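Local coordinates for type III secretion system effector protein ExoU (PDB 4QMK) that probably acts as a patatin-like phospholipase that enters host cells by type III secretion and reaches the plasma membrane by binding phosphatidylinositol 4,5-bisphosphate, at residues Y582-R587 with E596-A601; E574-E579 with K645-P650; K623-R628 with S638-Q643. All coordinates share one frame; numbering follows the deposited sequence.

Interaction 1: residues Y582-R587 with E596-A601; sequences YPSLYR and ELLQRA
L585 and L598 meet where the last turn of helix 555-585 lies beside helix 592-606. Their CA atoms are 6.4 Å apart, the closest CA pair between the two segments. The contact across the segments is apolar. L585 has CG anti to its N (chi1 -177°), and its CD1 branch does the touching. That methyl lies 4.0 Å from L598 CB. It also reaches the aliphatic part of Q599, with L585 CD1 4.2 Å from Q599 CG. The chain of Q599 crosses L585 at about a right angle, and this flank is more exposed than the rest.

L598 runs the other way. Its side chain and that of L585 slide past each other in opposite directions. L598 stays straight beyond CB (chi2 173°), which carries CD1 to the S584-L585 junction. There L598 CD1 is 3.5 Å from S584 CB and 3.7 Å from L585 N. One methyl therefore rests on both residues. L585 CG in turn lies over one face of the Y586 ring, toward its rim.

No hydrogen bond crosses between the segments. Y586 N bonds to Y582 O at 3.0 Å, and R587 N bonds to S584 O at 3.2 Å as the helix ends. S584 O also accepts a bond from Q590 NE2 in the connection between the helices. S584 OG bonds outward to Y625 OH.

L598 also packs on I581 and Y625. A601 touches V617 and I621 of helix 611-624. On another side, Y582, P583, Y586 and R587 touch strand 254-260.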
loop_
_atom_site.group_PDB
_atom_site.type_symbol
_atom_site.label_atom_id
_atom_site.label_comp_id
_atom_site.label_asym_id
_atom_site.label_seq_id
_atom_site.Cartn_x
_atom_site.Cartn_y
_atom_site.Cartn_z
ATOM N N TYR A 582 7.602 22.362 -12.250
ATOM C CA TYR A 582 8.793 22.552 -11.465
ATOM C C TYR A 582 10.079 21.988 -12.148
ATOM O O TYR A 582 10.984 22.721 -12.407
ATOM C CB TYR A 582 8.603 21.990 -10.073
ATOM C CG TYR A 582 9.861 22.090 -9.225
ATOM C CD1 TYR A 582 10.262 23.311 -8.672
ATOM C CD2 TYR A 582 10.700 21.002 -9.056
ATOM C CE1 TYR A 582 11.451 23.424 -7.942
ATOM C CE2 TYR A 582 11.889 21.112 -8.331
ATOM C CZ TYR A 582 12.242 22.324 -7.765
ATOM O OH TYR A 582 13.378 22.446 -7.028
ATOM N N PRO A 583 10.111 20.713 -12.484
ATOM C CA PRO A 583 11.268 20.157 -13.161
ATOM C C PRO A 583 11.656 20.786 -14.480
ATOM O O PRO A 583 12.867 20.830 -14.742
ATOM C CB PRO A 583 10.894 18.723 -13.411
ATOM C CG PRO A 583 9.906 18.436 -12.384
ATOM C CD PRO A 583 9.140 19.683 -12.163
ATOM N N SER A 584 10.687 21.228 -15.306
ATOM C CA SER A 584 11.013 21.862 -16.591
ATOM C C SER A 584 11.526 23.257 -16.351
ATOM O O SER A 584 12.494 23.704 -16.958
ATOM C CB SER A 584 9.775 22.069 -17.457
ATOM O OG SER A 584 9.541 21.054 -18.414
ATOM N N LEU A 585 10.831 23.962 -15.470
ATOM C CA LEU A 585 11.111 25.364 -15.226
ATOM C C LEU A 585 12.480 25.552 -14.668
ATOM O O LEU A 585 13.167 26.449 -15.080
ATOM C CB LEU A 585 10.032 25.928 -14.297
ATOM C CG LEU A 585 10.054 27.415 -13.931
ATOM C CD1 LEU A 585 10.085 28.283 -15.152
ATOM C CD2 LEU A 585 8.829 27.764 -13.086
ATOM N N TYR A 586 12.900 24.669 -13.762
ATOM C CA TYR A 586 14.227 24.765 -13.163
ATOM C C TYR A 586 15.265 23.875 -13.815
ATOM O O TYR A 586 16.292 23.615 -13.257
ATOM C CB TYR A 586 14.132 24.470 -11.678
ATOM C CG TYR A 586 13.360 25.562 -11.030
ATOM C CD1 TYR A 586 13.922 26.801 -10.792
ATOM C CD2 TYR A 586 12.046 25.395 -10.749
ATOM C CE1 TYR A 586 13.183 27.826 -10.228
ATOM C CE2 TYR A 586 11.299 26.408 -10.181
ATOM C CZ TYR A 586 11.886 27.613 -9.915
ATOM O OH TYR A 586 11.114 28.603 -9.357
ATOM N N ARG A 587 14.973 23.399 -14.999
ATOM C CA ARG A 587 15.910 22.598 -15.738
ATOM C C ARG A 587 17.045 23.558 -16.197
ATOM O O ARG A 587 16.759 24.559 -16.887
ATOM C CB ARG A 587 15.203 22.030 -16.976
ATOM C CG ARG A 587 15.855 20.805 -17.589
ATOM C CD ARG A 587 15.673 20.730 -19.105
ATOM N NE ARG A 587 16.877 21.277 -19.695
ATOM C CZ ARG A 587 16.968 21.851 -20.883
ATOM N NH1 ARG A 587 15.888 22.035 -21.653
ATOM N NH2 ARG A 587 18.163 22.278 -21.281
ATOM N N GLU A 596 9.156 31.626 -19.447
ATOM C CA GLU A 596 8.060 32.595 -19.460
ATOM C C GLU A 596 6.712 31.853 -19.583
ATOM O O GLU A 596 5.778 32.144 -18.862
ATOM C CB GLU A 596 8.287 33.529 -20.630
ATOM C CG GLU A 596 7.359 34.714 -20.762
ATOM C CD GLU A 596 7.788 35.627 -21.926
ATOM O OE1 GLU A 596 8.516 35.156 -22.862
ATOM O OE2 GLU A 596 7.415 36.821 -21.910
ATOM N N LEU A 597 6.640 30.882 -20.487
ATOM C CA LEU A 597 5.414 30.094 -20.720
ATOM C C LEU A 597 4.992 29.325 -19.442
ATOM O O LEU A 597 3.862 29.417 -19.006
ATOM C CB LEU A 597 5.654 29.110 -21.860
ATOM C CG LEU A 597 4.542 28.118 -22.166
ATOM C CD1 LEU A 597 3.379 28.830 -22.842
ATOM C CD2 LEU A 597 5.037 27.015 -23.058
ATOM N N LEU A 598 5.940 28.596 -18.853
ATOM C CA LEU A 598 5.716 27.854 -17.635
ATOM C C LEU A 598 5.322 28.737 -16.452
ATOM O O LEU A 598 4.421 28.374 -15.669
ATOM C CB LEU A 598 6.945 27.033 -17.294
ATOM C CG LEU A 598 7.192 25.910 -18.314
ATOM C CD1 LEU A 598 8.499 25.221 -18.052
ATOM C CD2 LEU A 598 6.092 24.882 -18.329
ATOM N N GLN A 599 5.962 29.898 -16.323
ATOM C CA GLN A 599 5.581 30.837 -15.290
ATOM C C GLN A 599 4.154 31.355 -15.487
ATOM O O GLN A 599 3.371 31.373 -14.539
ATOM C CB GLN A 599 6.562 31.991 -15.192
ATOM C CG GLN A 599 7.806 31.670 -14.362
ATOM C CD GLN A 599 8.877 32.744 -14.481
ATOM O OE1 GLN A 599 8.916 33.509 -15.452
ATOM N NE2 GLN A 599 9.760 32.790 -13.515
ATOM N N ARG A 600 3.816 31.741 -16.708
ATOM C CA ARG A 600 2.459 32.172 -17.010
ATOM C C ARG A 600 1.461 31.040 -16.662
ATOM O O ARG A 600 0.389 31.292 -16.081
ATOM C CB ARG A 600 2.329 32.586 -18.472
ATOM C CG ARG A 600 0.927 33.048 -18.800
ATOM C CD ARG A 600 0.614 33.824 -20.087
ATOM N NE ARG A 600 -0.815 34.200 -20.001
ATOM C CZ ARG A 600 -1.560 34.719 -20.983
ATOM N NH1 ARG A 600 -1.052 34.971 -22.185
ATOM N NH2 ARG A 600 -2.841 34.999 -20.748
ATOM N N ALA A 601 1.866 29.788 -16.928
ATOM C CA ALA A 601 1.036 28.644 -16.640
ATOM C C ALA A 601 0.765 28.510 -15.153
ATOM O O ALA A 601 -0.325 28.132 -14.782
ATOM C CB ALA A 601 1.652 27.362 -17.152
#

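Interaction 2: residues E574-E579 with K645-P650; sequences ENFIRE and KAWRIP
F576 and W647 are brought together by their first torsions. F576 has CG anti to its N (chi1 177°), a torsion that swings the ring out from helix 555-585 toward W647. W647 has CG anti to its own carbonyl carbon (chi1 -74°), and its indole points back at that helix from just past the end of helix 639-646.

The two rings form a T-shaped (edge-to-face) pair. The edge of F576 faces the five-membered ring of W647, with the planes at 73° and the centroids 5.3 Å apart. F576 CD1 leads. It stands over one face of the indole, toward the rim, 3.8 Å from W647 CG. The backbone of F576 takes part too. Its CA makes a CH-pi contact over the six-membered ring, 4.2 Å from the centroid. The indole thus lies along the helix surface.

The far end of the indole meets N575, just before F576, and E579, about one turn after it. W647 CZ3 is 4.0 Å from N575 CB, and W647 CZ2 is 3.9 Å from E579 CB. E579 CB comes in obliquely. The chain of E579 bends about its CB-CG bond, and its carboxylate turns to R578. R578 NH1 and E579 OE2 form a salt bridge of 3.0 Å, with the carboxylate oxygen tilted out of the guanidinium plane.

P162 and V580 also touch W647, while F576 packs on L618 and L605. Beyond W647 a salt bridge from R648 to D619 ties the chain to helix 611-624. The aromatic pair packs a residue just past helix 639-646 on helix 555-585, and ties the end of the modelled chain into the C-terminal helical bundle.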
loop_
_atom_site.group_PDB
_atom_site.type_symbol
_atom_site.label_atom_id
_atom_site.label_comp_id
_atom_site.label_asym_id
_atom_site.label_seq_id
_atom_site.Cartn_x
_atom_site.Cartn_y
_atom_site.Cartn_z
ATOM N N GLU A 574 -1.910 22.359 -8.046
ATOM C CA GLU A 574 -0.712 22.315 -7.203
ATOM C C GLU A 574 0.119 21.100 -7.549
ATOM O O GLU A 574 1.328 21.169 -7.656
ATOM C CB GLU A 574 -1.082 22.287 -5.735
ATOM C CG GLU A 574 -0.852 23.597 -5.003
ATOM C CD GLU A 574 -1.644 24.763 -5.554
ATOM O OE1 GLU A 574 -2.896 24.670 -5.612
ATOM O OE2 GLU A 574 -1.011 25.794 -5.893
ATOM N N ASN A 575 -0.543 19.991 -7.762
ATOM C CA ASN A 575 0.154 18.806 -8.091
ATOM C C ASN A 575 0.861 18.854 -9.426
ATOM O O ASN A 575 2.018 18.458 -9.500
ATOM C CB ASN A 575 -0.751 17.635 -7.945
ATOM C CG ASN A 575 -1.003 17.322 -6.481
ATOM O OD1 ASN A 575 -0.115 17.471 -5.675
ATOM N ND2 ASN A 575 -2.200 16.940 -6.132
ATOM N N PHE A 576 0.194 19.441 -10.434
ATOM C CA PHE A 576 0.685 19.518 -11.769
ATOM C C PHE A 576 1.899 20.427 -11.751
ATOM O O PHE A 576 2.944 20.116 -12.360
ATOM C CB PHE A 576 -0.398 20.049 -12.695
ATOM C CG PHE A 576 0.052 20.224 -14.101
ATOM C CD1 PHE A 576 0.180 19.143 -14.935
ATOM C CD2 PHE A 576 0.383 21.461 -14.568
ATOM C CE1 PHE A 576 0.672 19.291 -16.223
ATOM C CE2 PHE A 576 0.841 21.651 -15.875
ATOM C CZ PHE A 576 0.998 20.560 -16.707
ATOM N N ILE A 577 1.761 21.524 -11.016
ATOM C CA ILE A 577 2.830 22.482 -10.823
ATOM C C ILE A 577 4.051 21.858 -10.255
ATOM O O ILE A 577 5.116 21.987 -10.770
ATOM C CB ILE A 577 2.383 23.632 -9.918
ATOM C CG1 ILE A 577 1.439 24.556 -10.731
ATOM C CG2 ILE A 577 3.569 24.449 -9.452
ATOM C CD1 ILE A 577 0.728 25.646 -9.945
ATOM N N ARG A 578 3.870 21.116 -9.206
ATOM C CA ARG A 578 4.994 20.528 -8.465
ATOM C C ARG A 578 5.665 19.415 -9.249
ATOM O O ARG A 578 6.845 19.291 -9.240
ATOM C CB ARG A 578 4.409 19.952 -7.165
ATOM C CG ARG A 578 5.447 19.504 -6.188
ATOM C CD ARG A 578 5.194 18.109 -5.687
ATOM N NE ARG A 578 4.076 18.018 -4.781
ATOM C CZ ARG A 578 3.464 16.880 -4.515
ATOM N NH1 ARG A 578 3.881 15.756 -5.062
ATOM N NH2 ARG A 578 2.435 16.863 -3.705
ATOM N N GLU A 579 4.879 18.649 -9.973
ATOM C CA GLU A 579 5.315 17.422 -10.593
ATOM C C GLU A 579 5.646 17.530 -12.106
ATOM O O GLU A 579 6.359 16.724 -12.651
ATOM C CB GLU A 579 4.178 16.414 -10.388
ATOM C CG GLU A 579 4.577 14.981 -10.111
ATOM C CD GLU A 579 5.339 14.801 -8.789
ATOM O OE1 GLU A 579 6.319 14.013 -8.804
ATOM O OE2 GLU A 579 4.995 15.469 -7.788
ATOM N N LYS A 645 -0.343 16.398 -21.668
ATOM C CA LYS A 645 -1.494 15.687 -22.228
ATOM C C LYS A 645 -2.023 14.671 -21.232
ATOM O O LYS A 645 -3.209 14.635 -20.951
ATOM C CB LYS A 645 -1.128 14.943 -23.498
ATOM C CG LYS A 645 -0.591 15.806 -24.608
ATOM C CD LYS A 645 -0.250 14.962 -25.821
ATOM C CE LYS A 645 0.582 15.768 -26.780
ATOM N NZ LYS A 645 0.862 15.038 -28.045
ATOM N N ALA A 646 -1.138 13.856 -20.687
ATOM C CA ALA A 646 -1.500 12.828 -19.710
ATOM C C ALA A 646 -2.263 13.343 -18.473
ATOM O O ALA A 646 -2.976 12.582 -17.846
ATOM C CB ALA A 646 -0.241 12.118 -19.228
ATOM N N TRP A 647 -2.069 14.598 -18.085
ATOM C CA TRP A 647 -2.776 15.127 -16.932
ATOM C C TRP A 647 -4.107 15.788 -17.277
ATOM O O TRP A 647 -4.795 16.235 -16.399
ATOM C CB TRP A 647 -1.900 16.113 -16.169
ATOM C CG TRP A 647 -0.748 15.528 -15.317
ATOM C CD1 TRP A 647 0.397 14.937 -15.766
ATOM C CD2 TRP A 647 -0.606 15.620 -13.879
ATOM N NE1 TRP A 647 1.216 14.585 -14.701
ATOM C CE2 TRP A 647 0.628 15.010 -13.535
ATOM C CE3 TRP A 647 -1.419 16.126 -12.853
ATOM C CZ2 TRP A 647 1.063 14.902 -12.231
ATOM C CZ3 TRP A 647 -0.988 16.003 -11.543
ATOM C CH2 TRP A 647 0.239 15.394 -11.239
ATOM N N ARG A 648 -4.492 15.872 -18.535
ATOM C CA ARG A 648 -5.808 16.462 -18.860
ATOM C C ARG A 648 -6.906 15.746 -18.102
ATOM O O ARG A 648 -6.869 14.541 -17.936
ATOM C CB ARG A 648 -6.167 16.363 -20.351
ATOM C CG ARG A 648 -5.297 17.170 -21.274
ATOM C CD ARG A 648 -5.909 17.353 -22.660
ATOM N NE ARG A 648 -7.111 18.177 -22.569
ATOM C CZ ARG A 648 -7.831 18.606 -23.606
ATOM N NH1 ARG A 648 -7.454 18.328 -24.854
ATOM N NH2 ARG A 648 -8.905 19.341 -23.403
ATOM N N ILE A 649 -7.903 16.493 -17.667
ATOM C CA ILE A 649 -9.042 15.894 -16.959
ATOM C C ILE A 649 -10.013 15.371 -18.014
ATOM O O ILE A 649 -10.429 16.127 -18.885
ATOM C CB ILE A 649 -9.726 16.888 -16.013
ATOM C CG1 ILE A 649 -8.753 17.300 -14.906
ATOM C CG2 ILE A 649 -10.958 16.270 -15.382
ATOM C CD1 ILE A 649 -9.120 18.609 -14.264
ATOM N N PRO A 650 -10.333 14.055 -17.952
ATOM C CA PRO A 650 -11.165 13.336 -18.909
ATOM C C PRO A 650 -12.368 14.066 -19.468
ATOM O O PRO A 650 -12.602 13.981 -20.663
ATOM C CB PRO A 650 -11.601 12.114 -18.112
ATOM C CG PRO A 650 -10.376 11.781 -17.317
ATOM C CD PRO A 650 -9.786 13.116 -16.938
#

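Interaction 3: residues K623-R628 with S638-Q643; sequences KHYRAR and STTVEQ
Y625 lays its ring against T640 and V641, the first turn of helix 639-646. The side chain leaves with CG anti to the backbone N (chi1 -176°), which aims it at that helix. Its CB meets V641 CG2 at 4.0 Å. The same methyl lies 4.0 Å from Y625 CD2 and comes in obliquely.

Further out, the ring lies on T640. T640 CB sits over one face in a CH-pi contact, 3.9 Å from the ring centroid and 20° off the normal. It is closer to the outer part of the ring, 3.6 Å from Y625 CE2. Along the other edge of the same face, Y625 CE1 meets T640 CG2 at 3.9 Å. The two branches of the threonine thus spread under the ring: the methyl follows CD1 and CE1, and the hydroxyl oxygen lies toward CZ. At the tip, Y625 OH is 3.4 Å from T640 OG1.

A second, smaller contact lies beside this one. A627 CB packs on S638 CB at 3.4 Å, where the chain runs on past helix 611-624 and meets the residue before helix 639-646.

The tyrosine is apolar at its base and polar at its tip. Its OH accepts a hydrogen bond from Q590 NE2 and also bonds to S584 OG. T640 OG1 takes a bond from R254 NH2 and is paired with S584 OG, although that pair is modelled too close for its details to be trusted. Y625 OH is thus held by Q590 and S584, and T640 OG1 by R254. The nearby charge of R254 may polarise the T640 hydroxyl.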
loop_
_atom_site.group_PDB
_atom_site.type_symbol
_atom_site.label_atom_id
_atom_site.label_comp_id
_atom_site.label_asym_id
_atom_site.label_seq_id
_atom_site.Cartn_x
_atom_site.Cartn_y
_atom_site.Cartn_z
ATOM N N LYS A 623 0.733 23.219 -26.932
ATOM C CA LYS A 623 0.818 23.982 -28.166
ATOM C C LYS A 623 2.111 24.791 -28.359
ATOM O O LYS A 623 2.620 24.884 -29.477
ATOM C CB LYS A 623 -0.348 24.925 -28.225
ATOM C CG LYS A 623 -0.496 25.657 -29.534
ATOM C CD LYS A 623 -1.838 26.381 -29.585
ATOM C CE LYS A 623 -2.219 26.816 -30.999
ATOM N NZ LYS A 623 -3.628 27.345 -31.017
ATOM N N HIS A 624 2.663 25.328 -27.265
ATOM C CA HIS A 624 3.806 26.211 -27.374
ATOM C C HIS A 624 5.111 25.736 -26.777
ATOM O O HIS A 624 6.158 26.272 -27.122
ATOM C CB HIS A 624 3.468 27.530 -26.719
ATOM C CG HIS A 624 2.276 28.203 -27.290
ATOM N ND1 HIS A 624 2.341 29.007 -28.406
ATOM C CD2 HIS A 624 0.990 28.239 -26.869
ATOM C CE1 HIS A 624 1.133 29.476 -28.673
ATOM N NE2 HIS A 624 0.300 29.035 -27.745
ATOM N N TYR A 625 5.084 24.807 -25.835
ATOM C CA TYR A 625 6.334 24.385 -25.216
ATOM C C TYR A 625 7.236 23.802 -26.290
ATOM O O TYR A 625 6.760 23.018 -27.050
ATOM C CB TYR A 625 6.087 23.314 -24.202
ATOM C CG TYR A 625 7.313 22.917 -23.463
ATOM C CD1 TYR A 625 7.704 23.602 -22.388
ATOM C CD2 TYR A 625 8.080 21.850 -23.859
ATOM C CE1 TYR A 625 8.857 23.267 -21.690
ATOM C CE2 TYR A 625 9.186 21.451 -23.135
ATOM C CZ TYR A 625 9.581 22.174 -22.055
ATOM O OH TYR A 625 10.702 21.826 -21.322
ATOM N N ARG A 626 8.504 24.215 -26.350
ATOM C CA ARG A 626 9.482 23.712 -27.328
ATOM C C ARG A 626 10.680 22.953 -26.710
ATOM O O ARG A 626 11.412 23.511 -25.912
ATOM C CB ARG A 626 10.084 24.912 -28.038
ATOM C CG ARG A 626 9.104 25.817 -28.777
ATOM C CD ARG A 626 8.419 25.135 -29.946
ATOM N NE ARG A 626 9.394 24.502 -30.815
ATOM C CZ ARG A 626 9.260 24.342 -32.132
ATOM N NH1 ARG A 626 8.160 24.783 -32.767
ATOM N NH2 ARG A 626 10.264 23.761 -32.831
ATOM N N ALA A 627 10.923 21.717 -27.134
ATOM C CA ALA A 627 12.085 20.919 -26.645
ATOM C C ALA A 627 13.193 20.733 -27.686
ATOM O O ALA A 627 12.970 20.979 -28.864
ATOM C CB ALA A 627 11.604 19.557 -26.214
ATOM N N ARG A 628 14.398 20.318 -27.264
ATOM C CA ARG A 628 15.473 20.061 -28.248
ATOM C C ARG A 628 15.387 18.595 -28.599
ATOM O O ARG A 628 14.953 17.792 -27.767
ATOM C CB ARG A 628 16.901 20.354 -27.729
ATOM C CG ARG A 628 17.129 21.708 -27.064
ATOM C CD ARG A 628 17.457 22.865 -27.997
ATOM N NE ARG A 628 18.830 22.792 -28.474
ATOM C CZ ARG A 628 19.537 23.822 -28.951
ATOM N NH1 ARG A 628 19.036 25.060 -28.997
ATOM N NH2 ARG A 628 20.769 23.614 -29.366
ATOM N N SER A 638 11.868 15.072 -23.680
ATOM C CA SER A 638 10.813 16.045 -23.264
ATOM C C SER A 638 9.527 15.400 -22.759
ATOM O O SER A 638 8.460 15.389 -23.449
ATOM C CB SER A 638 10.362 17.022 -24.381
ATOM O OG SER A 638 8.952 17.441 -24.230
ATOM N N THR A 639 9.571 14.955 -21.527
ATOM C CA THR A 639 8.332 14.535 -20.948
ATOM C C THR A 639 7.298 15.701 -20.809
ATOM O O THR A 639 6.171 15.412 -20.568
ATOM C CB THR A 639 8.546 13.814 -19.591
ATOM O OG1 THR A 639 9.047 14.736 -18.607
ATOM C CG2 THR A 639 9.505 12.590 -19.734
ATOM N N THR A 640 7.641 16.979 -21.017
ATOM C CA THR A 640 6.717 18.068 -20.638
ATOM C C THR A 640 5.391 18.098 -21.400
ATOM O O THR A 640 4.307 18.197 -20.790
ATOM C CB THR A 640 7.370 19.480 -20.698
ATOM O OG1 THR A 640 8.597 19.506 -19.967
ATOM C CG2 THR A 640 6.479 20.559 -20.111
ATOM N N VAL A 641 5.465 18.068 -22.716
ATOM C CA VAL A 641 4.281 18.058 -23.520
ATOM C C VAL A 641 3.522 16.781 -23.262
ATOM O O VAL A 641 2.308 16.801 -23.175
ATOM C CB VAL A 641 4.599 18.217 -25.064
ATOM C CG1 VAL A 641 3.361 18.006 -25.918
ATOM C CG2 VAL A 641 5.166 19.601 -25.344
ATOM N N GLU A 642 4.236 15.673 -23.165
ATOM C CA GLU A 642 3.607 14.369 -22.933
ATOM C C GLU A 642 2.862 14.345 -21.600
ATOM O O GLU A 642 1.711 13.893 -21.528
ATOM C CB GLU A 642 4.657 13.274 -22.996
ATOM C CG GLU A 642 5.186 13.071 -24.405
ATOM C CD GLU A 642 4.067 12.734 -25.333
ATOM O OE1 GLU A 642 3.426 11.704 -25.042
ATOM O OE2 GLU A 642 3.809 13.496 -26.308
ATOM N N GLN A 643 3.507 14.854 -20.557
ATOM C CA GLN A 643 2.877 14.947 -19.236
ATOM C C GLN A 643 1.663 15.899 -19.282
ATOM O O GLN A 643 0.599 15.593 -18.744
ATOM C CB GLN A 643 3.895 15.410 -18.199
ATOM C CG GLN A 643 4.941 14.359 -17.855
ATOM C CD GLN A 643 6.095 14.929 -17.054
ATOM O OE1 GLN A 643 6.940 15.703 -17.561
ATOM N NE2 GLN A 643 6.170 14.530 -15.805
#

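The three contacts lie together in the C-terminal region of ExoU. Interactions 1 and 3 are closest, with centres about 11 Å apart. Interaction 2 is about 14 Å from each, centre to centre. Interactions 1 and 2 share helix 555-585, and interactions 2 and 3 share helix 639-646. Along the chain, interaction 1 closes before interaction 3 opens, and both fall between the two segments of interaction 2. Interactions 1 and 3 touch each other through S584 and Y625. Together the contacts join helices 555-585, 592-606, 611-624 and 639-646 into one bundle, consistent with a role as the phosphoinositide-binding, membrane-localising domain.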